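Local atomic coordinates of tyrosinase (Burkholderia thailandensis, PDB entry 5ZRE), a protein that catalyses, as a dicopper monooxygenase of the tyrosinase family, the hydroxylation of monophenols and probably their further oxidation to o-quinones. Residues 33-38 against 107-112; 117-122 against 320-325. All coordinates share one frame; numbering follows the deposited sequence.

Contact 1: 33-38 against 107-112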
ATOM      1  N   VAL A  33       2.691 -22.809  -0.296  1.00 45.16           N
ATOM      2  CA  VAL A  33       2.916 -22.812   1.165  1.00 44.00           C
ATOM      3  C   VAL A  33       4.237 -23.518   1.508  1.00 44.51           C
ATOM      4  O   VAL A  33       5.045 -23.025   2.335  1.00 48.91           O
ATOM      5  CB  VAL A  33       1.754 -23.463   1.917  1.00 40.86           C
ATOM      6  CG1 VAL A  33       2.185 -23.870   3.313  1.00 44.74           C
ATOM      7  CG2 VAL A  33       0.525 -22.565   1.958  1.00 39.69           C
ATOM      8  N   ARG A  34       4.480 -24.639   0.853  1.00 41.60           N
ATOM      9  CA  ARG A  34       5.679 -25.379   1.115  1.00 45.84           C
ATOM     10  C   ARG A  34       6.876 -24.452   0.919  1.00 45.43           C
ATOM     11  O   ARG A  34       7.801 -24.470   1.724  1.00 53.79           O
ATOM     12  CB  ARG A  34       5.742 -26.623   0.219  1.00 51.29           C
ATOM     13  CG  ARG A  34       7.041 -27.400   0.353  1.00 57.19           C
ATOM     14  CD  ARG A  34       7.030 -28.680  -0.449  1.00 64.58           C
ATOM     15  NE  ARG A  34       6.285 -29.729   0.234  1.00 68.14           N
ATOM     16  CZ  ARG A  34       5.044 -30.085  -0.069  1.00 69.15           C
ATOM     17  NH1 ARG A  34       4.387 -29.465  -1.040  1.00 69.55           N
ATOM     18  NH2 ARG A  34       4.479 -31.069   0.600  1.00 57.91           N
ATOM     19  N   ALA A  35       6.840 -23.659  -0.149  1.00 41.02           N
ATOM     20  CA  ALA A  35       7.976 -22.795  -0.550  1.00 43.75           C
ATOM     21  C   ALA A  35       8.211 -21.691   0.490  1.00 44.71           C
ATOM     22  O   ALA A  35       9.378 -21.297   0.727  1.00 40.58           O
ATOM     23  CB  ALA A  35       7.708 -22.183  -1.911  1.00 41.68           C
ATOM     24  N   TRP A  36       7.094 -21.186   1.036  1.00 39.93           N
ATOM     25  CA  TRP A  36       7.093 -20.147   2.053  1.00 43.74           C
ATOM     26  C   TRP A  36       7.587 -20.719   3.386  1.00 44.77           C
ATOM     27  O   TRP A  36       8.402 -20.058   4.049  1.00 44.22           O
ATOM     28  CB  TRP A  36       5.708 -19.509   2.217  1.00 40.82           C
ATOM     29  CG  TRP A  36       5.448 -18.340   1.327  1.00 40.99           C
ATOM     30  CD1 TRP A  36       4.790 -18.333   0.131  1.00 45.18           C
ATOM     31  CD2 TRP A  36       5.844 -16.981   1.559  1.00 43.52           C
ATOM     32  NE1 TRP A  36       4.719 -17.066  -0.383  1.00 41.38           N
ATOM     33  CE2 TRP A  36       5.368 -16.217   0.469  1.00 41.09           C
ATOM     34  CE3 TRP A  36       6.549 -16.341   2.577  1.00 40.38           C
ATOM     35  CZ2 TRP A  36       5.570 -14.846   0.385  1.00 41.35           C
ATOM     36  CZ3 TRP A  36       6.751 -14.985   2.488  1.00 43.31           C
ATOM     37  CH2 TRP A  36       6.262 -14.250   1.411  1.00 42.57           C
ATOM     38  N   VAL A  37       7.106 -21.910   3.767  1.00 44.07           N
ATOM     39  CA  VAL A  37       7.725 -22.639   4.892  1.00 42.94           C
ATOM     40  C   VAL A  37       9.218 -22.770   4.598  1.00 41.70           C
ATOM     41  O   VAL A  37      10.064 -22.540   5.471  1.00 43.59           O
ATOM     42  CB  VAL A  37       7.093 -24.027   5.131  1.00 48.07           C
ATOM     43  CG1 VAL A  37       7.872 -24.868   6.158  1.00 41.01           C
ATOM     44  CG2 VAL A  37       5.621 -23.914   5.518  1.00 45.25           C
ATOM     45  N   GLY A  38       9.544 -23.077   3.354  1.00 45.80           N
ATOM     46  CA  GLY A  38      10.966 -23.135   2.946  1.00 54.36           C
ATOM     47  C   GLY A  38      11.720 -21.848   3.259  1.00 52.01           C
ATOM     48  O   GLY A  38      12.709 -21.820   3.989  1.00 49.36           O
ATOM     49  N   SER A 107      13.954 -21.643  -5.176  1.00 51.18           N
ATOM     50  CA  SER A 107      15.087 -22.430  -4.682  1.00 54.68           C
ATOM     51  C   SER A 107      14.586 -23.582  -3.805  1.00 57.95           C
ATOM     52  O   SER A 107      15.382 -24.423  -3.398  1.00 64.69           O
ATOM     53  CB  SER A 107      16.108 -21.552  -3.955  1.00 56.53           C
ATOM     54  OG  SER A 107      15.713 -21.237  -2.623  1.00 60.31           O
ATOM     55  N   ILE A 108      13.274 -23.592  -3.520  1.00 63.25           N
ATOM     56  CA  ILE A 108      12.610 -24.539  -2.597  1.00 60.84           C
ATOM     57  C   ILE A 108      11.648 -25.431  -3.385  1.00 59.22           C
ATOM     58  O   ILE A 108      11.616 -26.640  -3.181  1.00 60.46           O
ATOM     59  CB  ILE A 108      11.830 -23.808  -1.481  1.00 60.45           C
ATOM     60  CG1 ILE A 108      12.707 -22.849  -0.676  1.00 59.56           C
ATOM     61  CG2 ILE A 108      11.121 -24.809  -0.580  1.00 61.60           C
ATOM     62  CD1 ILE A 108      13.547 -23.520   0.380  1.00 62.81           C
ATOM     63  N   VAL A 109      10.792 -24.819  -4.194  1.00 61.90           N
ATOM     64  CA  VAL A 109       9.870 -25.554  -5.090  1.00 58.99           C
ATOM     65  C   VAL A 109      10.083 -25.026  -6.512  1.00 60.51           C
ATOM     66  O   VAL A 109       9.658 -23.894  -6.807  1.00 52.66           O
ATOM     67  CB  VAL A 109       8.399 -25.379  -4.669  1.00 53.51           C
ATOM     68  CG1 VAL A 109       7.473 -26.257  -5.496  1.00 50.73           C
ATOM     69  CG2 VAL A 109       8.202 -25.625  -3.179  1.00 53.44           C
ATOM     70  N   PRO A 110      10.724 -25.829  -7.391  1.00 61.37           N
ATOM     71  CA  PRO A 110      11.061 -25.276  -8.718  1.00 57.10           C
ATOM     72  C   PRO A 110       9.793 -24.874  -9.488  1.00 56.23           C
ATOM     73  O   PRO A 110       8.770 -25.563  -9.388  1.00 44.74           O
ATOM     74  CB  PRO A 110      11.828 -26.394  -9.435  1.00 53.73           C
ATOM     75  CG  PRO A 110      12.397 -27.218  -8.301  1.00 58.53           C
ATOM     76  CD  PRO A 110      11.341 -27.152  -7.217  1.00 61.39           C
ATOM     77  N   GLY A 111       9.869 -23.740 -10.198  1.00 60.41           N
ATOM     78  CA  GLY A 111       8.859 -23.344 -11.202  1.00 59.39           C
ATOM     79  C   GLY A 111       7.634 -22.662 -10.610  1.00 58.93           C
ATOM     80  O   GLY A 111       6.684 -22.380 -11.339  1.00 72.28           O
ATOM     81  N   VAL A 112       7.676 -22.337  -9.320  1.00 57.06           N
ATOM     82  CA  VAL A 112       6.535 -21.798  -8.587  1.00 52.55           C
ATOM     83  C   VAL A 112       6.393 -20.313  -8.899  1.00 48.39           C
ATOM     84  O   VAL A 112       7.356 -19.639  -9.161  1.00 47.53           O
ATOM     85  CB  VAL A 112       6.690 -22.029  -7.068  1.00 62.12           C
ATOM     86  CG1 VAL A 112       7.639 -21.028  -6.415  1.00 59.07           C
ATOM     87  CG2 VAL A 112       5.341 -22.029  -6.355  1.00 62.21           C
TER

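Contact 2: 117-122 against 320-325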
ATOM      1  N   TRP A 117      -2.510 -10.786  -4.675  1.00 36.68           N
ATOM      2  CA  TRP A 117      -3.822 -10.529  -4.069  1.00 39.76           C
ATOM      3  C   TRP A 117      -4.571  -9.486  -4.916  1.00 41.99           C
ATOM      4  O   TRP A 117      -4.169  -8.329  -5.005  1.00 45.85           O
ATOM      5  CB  TRP A 117      -3.683 -10.110  -2.601  1.00 38.62           C
ATOM      6  CG  TRP A 117      -4.942  -9.560  -2.004  1.00 41.01           C
ATOM      7  CD1 TRP A 117      -6.231  -9.890  -2.324  1.00 42.21           C
ATOM      8  CD2 TRP A 117      -5.033  -8.583  -0.954  1.00 36.86           C
ATOM      9  NE1 TRP A 117      -7.113  -9.156  -1.570  1.00 41.13           N
ATOM     10  CE2 TRP A 117      -6.401  -8.329  -0.741  1.00 39.88           C
ATOM     11  CE3 TRP A 117      -4.094  -7.890  -0.198  1.00 39.70           C
ATOM     12  CZ2 TRP A 117      -6.843  -7.413   0.202  1.00 41.34           C
ATOM     13  CZ3 TRP A 117      -4.528  -6.958   0.719  1.00 39.75           C
ATOM     14  CH2 TRP A 117      -5.886  -6.744   0.928  1.00 43.91           C
ATOM     15  N   ASP A 118      -5.624  -9.897  -5.594  1.00 42.30           N
ATOM     16  CA  ASP A 118      -6.433  -8.963  -6.418  1.00 41.62           C
ATOM     17  C   ASP A 118      -7.318  -8.106  -5.510  1.00 40.18           C
ATOM     18  O   ASP A 118      -8.397  -8.542  -5.091  1.00 46.03           O
ATOM     19  CB  ASP A 118      -7.285  -9.783  -7.405  1.00 41.89           C
ATOM     20  CG  ASP A 118      -7.852  -8.946  -8.562  1.00 48.81           C
ATOM     21  OD1 ASP A 118      -7.978  -7.690  -8.434  1.00 51.42           O
ATOM     22  OD2 ASP A 118      -8.186  -9.565  -9.609  1.00 49.11           O
ATOM     23  N   GLU A 119      -6.904  -6.883  -5.223  1.00 41.89           N
ATOM     24  CA  GLU A 119      -7.542  -6.099  -4.141  1.00 45.01           C
ATOM     25  C   GLU A 119      -8.732  -5.324  -4.715  1.00 46.82           C
ATOM     26  O   GLU A 119      -9.535  -4.785  -3.937  1.00 44.79           O
ATOM     27  CB  GLU A 119      -6.563  -5.148  -3.440  1.00 52.61           C
ATOM     28  CG  GLU A 119      -5.178  -5.111  -4.074  1.00 58.56           C
ATOM     29  CD  GLU A 119      -4.066  -4.393  -3.329  1.00 59.73           C
ATOM     30  OE1 GLU A 119      -3.385  -5.038  -2.482  1.00 49.15           O
ATOM     31  OE2 GLU A 119      -3.841  -3.210  -3.648  1.00 65.06           O
ATOM     32  N   THR A 120      -8.883  -5.301  -6.053  1.00 46.17           N
ATOM     33  CA  THR A 120     -10.002  -4.562  -6.672  1.00 45.58           C
ATOM     34  C   THR A 120     -11.041  -5.542  -7.225  1.00 49.52           C
ATOM     35  O   THR A 120     -12.043  -5.072  -7.734  1.00 43.60           O
ATOM     36  CB  THR A 120      -9.532  -3.545  -7.726  1.00 46.16           C
ATOM     37  OG1 THR A 120      -8.454  -4.021  -8.534  1.00 43.80           O
ATOM     38  CG2 THR A 120      -9.063  -2.247  -7.100  1.00 46.19           C
ATOM     39  N   ASP A 121     -10.820  -6.869  -7.101  1.00 50.40           N
ATOM     40  CA  ASP A 121     -11.790  -7.885  -7.567  1.00 50.30           C
ATOM     41  C   ASP A 121     -13.057  -7.850  -6.708  1.00 50.23           C
ATOM     42  O   ASP A 121     -13.140  -7.138  -5.709  1.00 52.36           O
ATOM     43  CB  ASP A 121     -11.179  -9.314  -7.600  1.00 51.82           C
ATOM     44  CG  ASP A 121     -10.997  -9.935  -6.196  1.00 60.25           C
ATOM     45  OD1 ASP A 121     -11.389  -9.300  -5.204  1.00 74.64           O
ATOM     46  OD2 ASP A 121     -10.444 -11.051  -6.045  1.00 63.10           O
ATOM     47  N   GLU A 122     -14.041  -8.623  -7.114  1.00 54.66           N
ATOM     48  CA  GLU A 122     -15.398  -8.529  -6.565  1.00 59.09           C
ATOM     49  C   GLU A 122     -15.441  -9.198  -5.181  1.00 54.79           C
ATOM     50  O   GLU A 122     -15.991  -8.643  -4.214  1.00 56.53           O
ATOM     51  CB  GLU A 122     -16.376  -9.173  -7.553  1.00 68.80           C
ATOM     52  CG  GLU A 122     -17.820  -9.127  -7.107  1.00 83.14           C
ATOM     53  CD  GLU A 122     -18.447 -10.470  -6.754  1.00 99.40           C
ATOM     54  OE1 GLU A 122     -17.772 -11.337  -6.101  1.00106.16           O
ATOM     55  OE2 GLU A 122     -19.628 -10.642  -7.118  1.00103.18           O
ATOM     56  N   HIS A 320       2.173  -6.321  -3.066  1.00 40.02           N
ATOM     57  CA  HIS A 320       3.098  -5.763  -4.065  1.00 37.25           C
ATOM     58  C   HIS A 320       3.043  -6.545  -5.365  1.00 35.44           C
ATOM     59  O   HIS A 320       3.235  -5.965  -6.410  1.00 48.59           O
ATOM     60  CB  HIS A 320       4.544  -5.657  -3.573  1.00 33.91           C
ATOM     61  CG  HIS A 320       4.762  -4.311  -2.971  1.00 35.00           C
ATOM     62  ND1 HIS A 320       4.691  -4.110  -1.586  1.00 35.35           N
ATOM     63  CD2 HIS A 320       4.894  -3.092  -3.555  1.00 32.06           C
ATOM     64  CE1 HIS A 320       4.830  -2.833  -1.344  1.00 35.48           C
ATOM     65  NE2 HIS A 320       4.968  -2.183  -2.550  1.00 37.26           N
ATOM     66  N   CYS A 321       2.771  -7.820  -5.313  1.00 34.59           N
ATOM     67  CA  CYS A 321       2.589  -8.522  -6.521  1.00 34.99           C
ATOM     68  C   CYS A 321       1.429  -7.959  -7.351  1.00 34.70           C
ATOM     69  O   CYS A 321       1.522  -8.008  -8.577  1.00 35.34           O
ATOM     70  CB  CYS A 321       2.280  -9.975  -6.271  1.00 40.32           C
ATOM     71  SG  CYS A 321       2.351 -10.884  -7.822  1.00 46.60           S
ATOM     72  N   ASN A 322       0.385  -7.419  -6.701  1.00 34.90           N
ATOM     73  CA  ASN A 322      -0.773  -6.812  -7.381  1.00 36.78           C
ATOM     74  C   ASN A 322      -0.488  -5.379  -7.833  1.00 38.80           C
ATOM     75  O   ASN A 322      -1.103  -4.917  -8.801  1.00 46.10           O
ATOM     76  CB  ASN A 322      -2.028  -6.769  -6.507  1.00 38.56           C
ATOM     77  CG  ASN A 322      -3.271  -6.353  -7.273  1.00 43.14           C
ATOM     78  OD1 ASN A 322      -3.620  -6.990  -8.269  1.00 41.98           O
ATOM     79  ND2 ASN A 322      -3.950  -5.300  -6.821  1.00 44.86           N
ATOM     80  N   VAL A 323       0.353  -4.647  -7.095  1.00 40.77           N
ATOM     81  CA  VAL A 323       0.817  -3.301  -7.515  1.00 35.59           C
ATOM     82  C   VAL A 323       1.626  -3.436  -8.821  1.00 34.00           C
ATOM     83  O   VAL A 323       1.464  -2.669  -9.743  1.00 30.94           O
ATOM     84  CB  VAL A 323       1.635  -2.615  -6.397  1.00 35.06           C
ATOM     85  CG1 VAL A 323       2.366  -1.371  -6.860  1.00 33.20           C
ATOM     86  CG2 VAL A 323       0.771  -2.268  -5.199  1.00 40.34           C
ATOM     87  N   ASP A 324       2.515  -4.417  -8.898  1.00 33.58           N
ATOM     88  CA  ASP A 324       3.272  -4.651 -10.126  1.00 35.29           C
ATOM     89  C   ASP A 324       2.349  -5.015 -11.309  1.00 34.04           C
ATOM     90  O   ASP A 324       2.633  -4.667 -12.437  1.00 34.71           O
ATOM     91  CB  ASP A 324       4.295  -5.780  -9.910  1.00 36.45           C
ATOM     92  CG  ASP A 324       5.294  -5.873 -11.022  1.00 40.73           C
ATOM     93  OD1 ASP A 324       5.699  -4.812 -11.481  1.00 53.93           O
ATOM     94  OD2 ASP A 324       5.704  -6.981 -11.460  1.00 50.54           O
ATOM     95  N   ARG A 325       1.279  -5.741 -11.027  1.00 34.76           N
ATOM     96  CA  ARG A 325       0.266  -6.072 -12.021  1.00 38.15           C
ATOM     97  C   ARG A 325      -0.431  -4.790 -12.507  1.00 37.54           C
ATOM     98  O   ARG A 325      -0.641  -4.640 -13.694  1.00 40.31           O
ATOM     99  CB  ARG A 325      -0.755  -7.036 -11.408  1.00 40.39           C
ATOM    100  CG  ARG A 325      -1.731  -7.639 -12.402  1.00 39.00           C
ATOM    101  CD  ARG A 325      -2.849  -8.407 -11.745  1.00 37.20           C
ATOM    102  NE  ARG A 325      -3.736  -7.502 -11.058  1.00 40.37           N
ATOM    103  CZ  ARG A 325      -4.893  -7.091 -11.535  1.00 45.05           C
ATOM    104  NH1 ARG A 325      -5.181  -7.339 -12.799  1.00 45.24           N
ATOM    105  NH2 ARG A 325      -5.762  -6.474 -10.736  1.00 44.43           N
TER

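Contact 1: 33-38 against 107-112
R34 meets V109 through the aliphatic part of its side chain, and the flat groups of 33-38 are engaged away from this contact. The guanidinium reaches on to D141, with which it forms a salt bridge, and the indole of W36 faces the protein interior, packing edge-to-face with F50. The contact itself sets apolar side chains against side chain and main chain. The CG of R34 lies 4.1 Å from V109 CG2, the two side chains crossing at about a right angle, and the same methyl closes to 3.7 Å on A35 CB. With CG1 anti to the backbone N (chi1 -174°), V109 turns CG2 toward the small alanine. The setting is helix-on-loop packing: helix 27-41 lies against the connection that leaves helix 90-106, the helix carrying the copper ligand H94, and A35 also touches L105 near the end of that helix. I108, just before V109, spans one helical turn, from A35 to G38. Its CG2 rests 3.7 Å from A35 CA, while its CD1 comes equally near, 3.7 Å, to G38 CA, where the absence of a side chain lets the isoleucine settle directly on the main chain. No hydrogen bond joins the segments. From V109 the loop reverses in a type II beta turn that ends at V112, with G111 at the position of positive phi, and the carbonyl of V112 accepts a bond from Q106 NE2.

Contact 2: 117-122 against 320-325
W117 meets N322 through its backbone: the carbonyl O of W117 lies 3.0 Å from N322 CB and 3.1 Å from N322 CG, a tight fit that involves no hydrogen bond. Its indole leads off from the helix, with NE1 bonded to T124 OG1 and with E119 CB above one face, displaced toward the rim. D118 follows with the salt bridge of the contact, OD1 to R325 NH2 at 3.4 Å. The carboxylate meets the guanidinium at a slant, the planes 55° apart, and OD2 sits over a guanidinium face. S404 bonds to D118 OD1 through its hydroxyl and accepts from R325 NH2 through its backbone O, tying both partners of the ion pair to one further residue. E119 lays its CG 3.0 Å from N322 ND2, again a close approach without a bond. Its chi1 of 5° is nearly eclipsed, which suggests some strain, and from there the extended chain carries OE1 to a hydrogen bond with H319 ND1. The backbone N of T120 makes a weak bond back to D118 OD1; T120 OG1, hydrogen-bonded to S404 OG, lies near the guanidinium edge without bonding to it. D121 then caps the next helix by accepting from T124 N. Within helix 315-334, R325 NE donates to N322 OD1, 2.8 Å away with an N-H...O angle of 154°; this bond, with a weaker one from NH2, helps to fix the arginine's rotation. The start of that helix overlaps the tyrosinase copper-binding signature, which supplies the copper ligand H320. With the E119 side chain about 6 Å from that of H277 and about 9 Å from a bound copper, the contact probably forms part of the second shell of the type 3 dicopper site.

Overall arrangement
The two contacts follow one another along the chain in series, their centres 21 Å apart and their nearest atoms about 9 Å apart without touching. They share a connection: 107-112 and 117-122 both belong to the link between helix 90-106 and helix 122-127. At its start, contact 1 sets the link against helix 27-41 near the surface, 25 Å from the chain centre; farther on, contact 2 lies 10 Å from that centre. There the link runs in the interior against helix 315-334. Thus a single irregular connection, leaving the helix of H94, runs from the periphery to the helix of H320, and so joins elements carrying ligands of both halves of the copper site.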